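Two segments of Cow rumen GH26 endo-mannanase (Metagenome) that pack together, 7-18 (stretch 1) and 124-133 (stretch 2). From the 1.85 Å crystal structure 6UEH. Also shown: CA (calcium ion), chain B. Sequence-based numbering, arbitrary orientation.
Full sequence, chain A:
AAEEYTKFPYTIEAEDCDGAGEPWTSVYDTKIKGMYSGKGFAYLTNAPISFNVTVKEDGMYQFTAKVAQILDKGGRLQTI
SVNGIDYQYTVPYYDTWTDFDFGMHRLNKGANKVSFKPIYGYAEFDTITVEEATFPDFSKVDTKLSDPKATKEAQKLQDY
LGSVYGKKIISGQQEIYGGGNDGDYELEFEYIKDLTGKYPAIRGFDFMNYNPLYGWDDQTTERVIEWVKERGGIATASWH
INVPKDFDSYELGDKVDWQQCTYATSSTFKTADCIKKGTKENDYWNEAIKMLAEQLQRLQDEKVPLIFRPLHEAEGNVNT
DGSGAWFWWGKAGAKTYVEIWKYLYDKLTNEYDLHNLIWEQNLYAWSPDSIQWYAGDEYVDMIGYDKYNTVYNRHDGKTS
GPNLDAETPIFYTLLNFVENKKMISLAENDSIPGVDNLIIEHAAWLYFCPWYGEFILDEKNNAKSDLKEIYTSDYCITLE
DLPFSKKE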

# COMPACT_ATOMS: atom_id res chain seq x y z
N LYS A 7 31.87 7.08 -10.81
CA LYS A 7 31.43 8.41 -11.18
C LYS A 7 30.09 8.34 -11.92
O LYS A 7 29.91 7.52 -12.82
N PHE A 8 29.16 9.21 -11.54
CA PHE A 8 27.82 9.18 -12.12
C PHE A 8 27.54 10.44 -12.95
O PHE A 8 27.98 11.53 -12.59
N PRO A 9 26.81 10.28 -14.07
CA PRO A 9 26.21 9.03 -14.56
C PRO A 9 27.24 8.03 -15.06
O PRO A 9 28.30 8.40 -15.55
N TYR A 10 26.91 6.75 -14.92
CA TYR A 10 27.83 5.68 -15.24
C TYR A 10 27.23 4.76 -16.30
O TYR A 10 26.19 4.14 -16.07
N THR A 11 27.87 4.68 -17.46
CA THR A 11 27.40 3.83 -18.54
C THR A 11 28.48 2.84 -18.96
O THR A 11 29.63 3.22 -19.18
N ILE A 12 28.10 1.58 -19.07
CA ILE A 12 29.00 0.56 -19.59
C ILE A 12 28.42 -0.15 -20.80
O ILE A 12 27.20 -0.25 -20.95
N GLU A 13 29.30 -0.63 -21.67
CA GLU A 13 28.89 -1.55 -22.72
C GLU A 13 28.59 -2.88 -22.05
O GLU A 13 29.42 -3.40 -21.30
N ALA A 14 27.40 -3.43 -22.29
CA ALA A 14 27.00 -4.65 -21.61
C ALA A 14 27.89 -5.82 -22.01
O ALA A 14 28.10 -6.75 -21.23
N GLU A 15 28.43 -5.77 -23.23
CA GLU A 15 29.32 -6.81 -23.70
C GLU A 15 30.63 -6.85 -22.90
O GLU A 15 31.38 -7.82 -22.98
N ASP A 16 30.89 -5.80 -22.13
CA ASP A 16 32.08 -5.75 -21.29
C ASP A 16 31.82 -6.26 -19.87
O ASP A 16 32.74 -6.36 -19.06
N CYS A 17 30.56 -6.60 -19.57
CA CYS A 17 30.21 -7.12 -18.25
C CYS A 17 30.88 -8.45 -17.96
O CYS A 17 31.20 -9.20 -18.87
N ASP A 18 31.09 -8.73 -16.68
CA ASP A 18 31.56 -10.05 -16.26
C ASP A 18 30.54 -11.10 -16.67
O ASP A 18 29.36 -10.97 -16.36
N GLU A 124 18.55 -9.11 -24.85
CA GLU A 124 19.79 -8.52 -25.34
C GLU A 124 20.07 -7.20 -24.64
O GLU A 124 19.16 -6.41 -24.39
N PHE A 125 21.34 -6.97 -24.31
CA PHE A 125 21.75 -5.76 -23.61
C PHE A 125 22.90 -5.07 -24.35
O PHE A 125 23.98 -5.63 -24.49
N ASP A 126 22.64 -3.85 -24.83
CA ASP A 126 23.65 -3.08 -25.55
C ASP A 126 24.51 -2.28 -24.58
O ASP A 126 25.73 -2.42 -24.57
N THR A 127 23.86 -1.43 -23.79
CA THR A 127 24.53 -0.67 -22.74
C THR A 127 23.71 -0.69 -21.46
O THR A 127 22.51 -0.98 -21.49
N ILE A 128 24.35 -0.38 -20.34
CA ILE A 128 23.68 -0.26 -19.06
C ILE A 128 24.08 1.06 -18.42
O ILE A 128 25.25 1.44 -18.45
N THR A 129 23.11 1.77 -17.85
CA THR A 129 23.37 3.09 -17.28
C THR A 129 22.90 3.18 -15.83
O THR A 129 21.76 2.82 -15.51
N VAL A 130 23.78 3.67 -14.96
CA VAL A 130 23.43 3.90 -13.56
C VAL A 130 23.55 5.39 -13.23
O VAL A 130 24.60 5.99 -13.43
N GLU A 131 22.46 5.96 -12.74
CA GLU A 131 22.42 7.38 -12.37
C GLU A 131 21.97 7.55 -10.93
O GLU A 131 21.31 6.67 -10.38
N GLU A 132 22.31 8.68 -10.32
CA GLU A 132 21.74 9.02 -9.03
C GLU A 132 20.22 9.15 -9.20
O GLU A 132 19.75 9.74 -10.17
N ALA A 133 19.47 8.57 -8.27
CA ALA A 133 18.02 8.51 -8.41
C ALA A 133 17.38 9.89 -8.36
O ALA A 133 17.87 10.79 -7.67

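Strands 10-13 and 127-132 run antiparallel; as in any β strand, side chains alternate between the two faces, and each position from Y10 to E13 faces a partner in register. Ahead of the strand, F8 points toward stretch 2 in an m rotamer. Its ring presents an edge to the V130 carbonyl, with F8 CD1 3.6 Å from V130 O, while F8 CE1 lies 3.9 Å from V130 CG1. The O of water 1 makes two weak hydrogen bonds, 3.5 Å to F8 O and 3.4 Å to E132 OE1, donating to both. P9, preceded by a cis peptide bond, covers the aliphatic part of E131, P9 CB to E131 CG being 3.8 Å.

Y10 (t) shares a face with V130 (t), I12 and I128, but only its base packs here: Y10 CB is 4.5 Å from V130 CB, and the ring leads away. T11 turns to the other face, where two m rotamers bring T11 OG1 and T129 OG1 to 2.9 Å, a hydrogen bond in which either hydroxyl could donate. I12 (p, t) returns to the apolar face, its CG1 4.0 Å from I128 CB.

Metal binding joins the pattern at the end of the strand. E13 (m, m) bends its carboxylate toward D126. Next, A14 points toward stretch 2 and fits closely: A14 CB sits 3.1 Å from F125 O, 3.6 Å from F125 CB and 4.0 Å from CD1 of I128 (m, t). E15, p at chi1, also brings its carboxylate toward D126, from the 3-10 segment. Calcium gathers E13 OE1 at 2.4 Å, both E15 OE1 and E15 OE2 at 2.5 Å, D126 OD1 at 2.3 Å and D126 O at 2.7 Å, with two further ligands elsewhere in the structure. The cation thus lets three acidic side chains crowd together. C17 (m) closes the apolar cluster, its SG 3.8 Å from I128 CD1.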

# COMPACT_ATOMS: atom_id res chain seq x y z
CB LYS A 7 32.48 9.11 -12.05
CG LYS A 7 33.83 9.26 -11.36
CD LYS A 7 33.71 10.11 -10.10
CE LYS A 7 35.07 10.31 -9.43
NZ LYS A 7 35.64 9.04 -8.91
CB PHE A 8 26.77 9.03 -11.01
CG PHE A 8 27.00 7.83 -10.13
CD1 PHE A 8 26.62 6.57 -10.54
CD2 PHE A 8 27.61 7.97 -8.90
CE1 PHE A 8 26.84 5.46 -9.74
CE2 PHE A 8 27.84 6.87 -8.08
CZ PHE A 8 27.45 5.62 -8.51
CB PRO A 9 25.30 9.50 -15.70
CG PRO A 9 25.93 10.76 -16.17
CD PRO A 9 26.50 11.42 -14.95
CB TYR A 10 28.19 4.89 -13.98
CG TYR A 10 29.14 3.74 -14.21
CD1 TYR A 10 30.47 3.97 -14.52
CD2 TYR A 10 28.72 2.43 -14.08
CE1 TYR A 10 31.35 2.93 -14.72
CE2 TYR A 10 29.59 1.37 -14.27
CZ TYR A 10 30.90 1.63 -14.59
OH TYR A 10 31.78 0.59 -14.78
CB THR A 11 26.95 4.66 -19.76
OG1 THR A 11 25.88 5.53 -19.38
CG2 THR A 11 26.48 3.74 -20.88
CB ILE A 12 29.31 -0.51 -18.54
CG1 ILE A 12 28.01 -1.07 -17.97
CG2 ILE A 12 30.17 0.07 -17.44
CD1 ILE A 12 28.18 -2.38 -17.29
CB GLU A 13 29.98 -1.70 -23.78
CG GLU A 13 30.37 -0.39 -24.46
CD GLU A 13 29.29 0.14 -25.40
OE1 GLU A 13 28.38 -0.64 -25.75
OE2 GLU A 13 29.36 1.32 -25.78
CB ALA A 14 25.55 -4.96 -21.88
CB GLU A 15 29.63 -6.64 -25.20
CG GLU A 15 30.26 -5.30 -25.59
CD GLU A 15 29.23 -4.26 -25.98
OE1 GLU A 15 28.07 -4.37 -25.54
OE2 GLU A 15 29.58 -3.33 -26.74
CB ASP A 16 32.63 -4.32 -21.23
CG ASP A 16 33.19 -3.85 -22.56
OD1 ASP A 16 33.54 -4.71 -23.40
OD2 ASP A 16 33.28 -2.62 -22.78
CB CYS A 17 28.69 -7.29 -18.12
SG CYS A 17 27.75 -5.77 -18.02
CB ASP A 18 31.81 -10.10 -14.75
CG ASP A 18 32.90 -9.14 -14.30
OD1 ASP A 18 33.78 -8.80 -15.12
OD2 ASP A 18 32.88 -8.73 -13.12
CB GLU A 124 19.72 -8.31 -26.86
CG GLU A 124 19.55 -9.60 -27.67
CD GLU A 124 18.15 -10.18 -27.56
OE1 GLU A 124 17.18 -9.45 -27.87
OE2 GLU A 124 18.01 -11.36 -27.16
CB PHE A 125 22.17 -6.09 -22.17
CG PHE A 125 21.06 -6.65 -21.34
CD1 PHE A 125 20.71 -7.99 -21.42
CD2 PHE A 125 20.36 -5.84 -20.46
CE1 PHE A 125 19.69 -8.50 -20.66
CE2 PHE A 125 19.34 -6.35 -19.69
CZ PHE A 125 19.00 -7.68 -19.79
CB ASP A 126 22.97 -2.14 -26.56
CG ASP A 126 23.97 -1.33 -27.36
OD1 ASP A 126 25.14 -1.76 -27.49
OD2 ASP A 126 23.59 -0.26 -27.89
CB THR A 127 24.76 0.80 -23.15
OG1 THR A 127 23.50 1.42 -23.44
CG2 THR A 127 25.66 0.90 -24.38
CB ILE A 128 24.02 -1.44 -18.12
CG1 ILE A 128 23.70 -2.77 -18.81
CG2 ILE A 128 23.27 -1.31 -16.80
CD1 ILE A 128 24.38 -3.97 -18.16
CB THR A 129 22.70 4.20 -18.11
OG1 THR A 129 23.30 4.25 -19.41
CG2 THR A 129 22.87 5.56 -17.44
CB VAL A 130 24.33 3.09 -12.61
CG1 VAL A 130 23.90 3.29 -11.16
CG2 VAL A 130 24.31 1.62 -12.97
CB GLU A 131 21.49 8.15 -13.30
CG GLU A 131 21.89 8.12 -14.76
CD GLU A 131 20.75 8.52 -15.67
OE1 GLU A 131 20.86 9.56 -16.35
OE2 GLU A 131 19.75 7.78 -15.72
CB GLU A 132 22.35 10.32 -8.48
CG GLU A 132 23.81 10.17 -8.10
CD GLU A 132 24.45 11.47 -7.68
OE1 GLU A 132 23.86 12.54 -7.95
OE2 GLU A 132 25.55 11.43 -7.08
CB ALA A 133 17.42 7.62 -7.32
CA CA B . 27.25 -2.40 -26.81
O HOH W 1 25.25 12.99 -11.01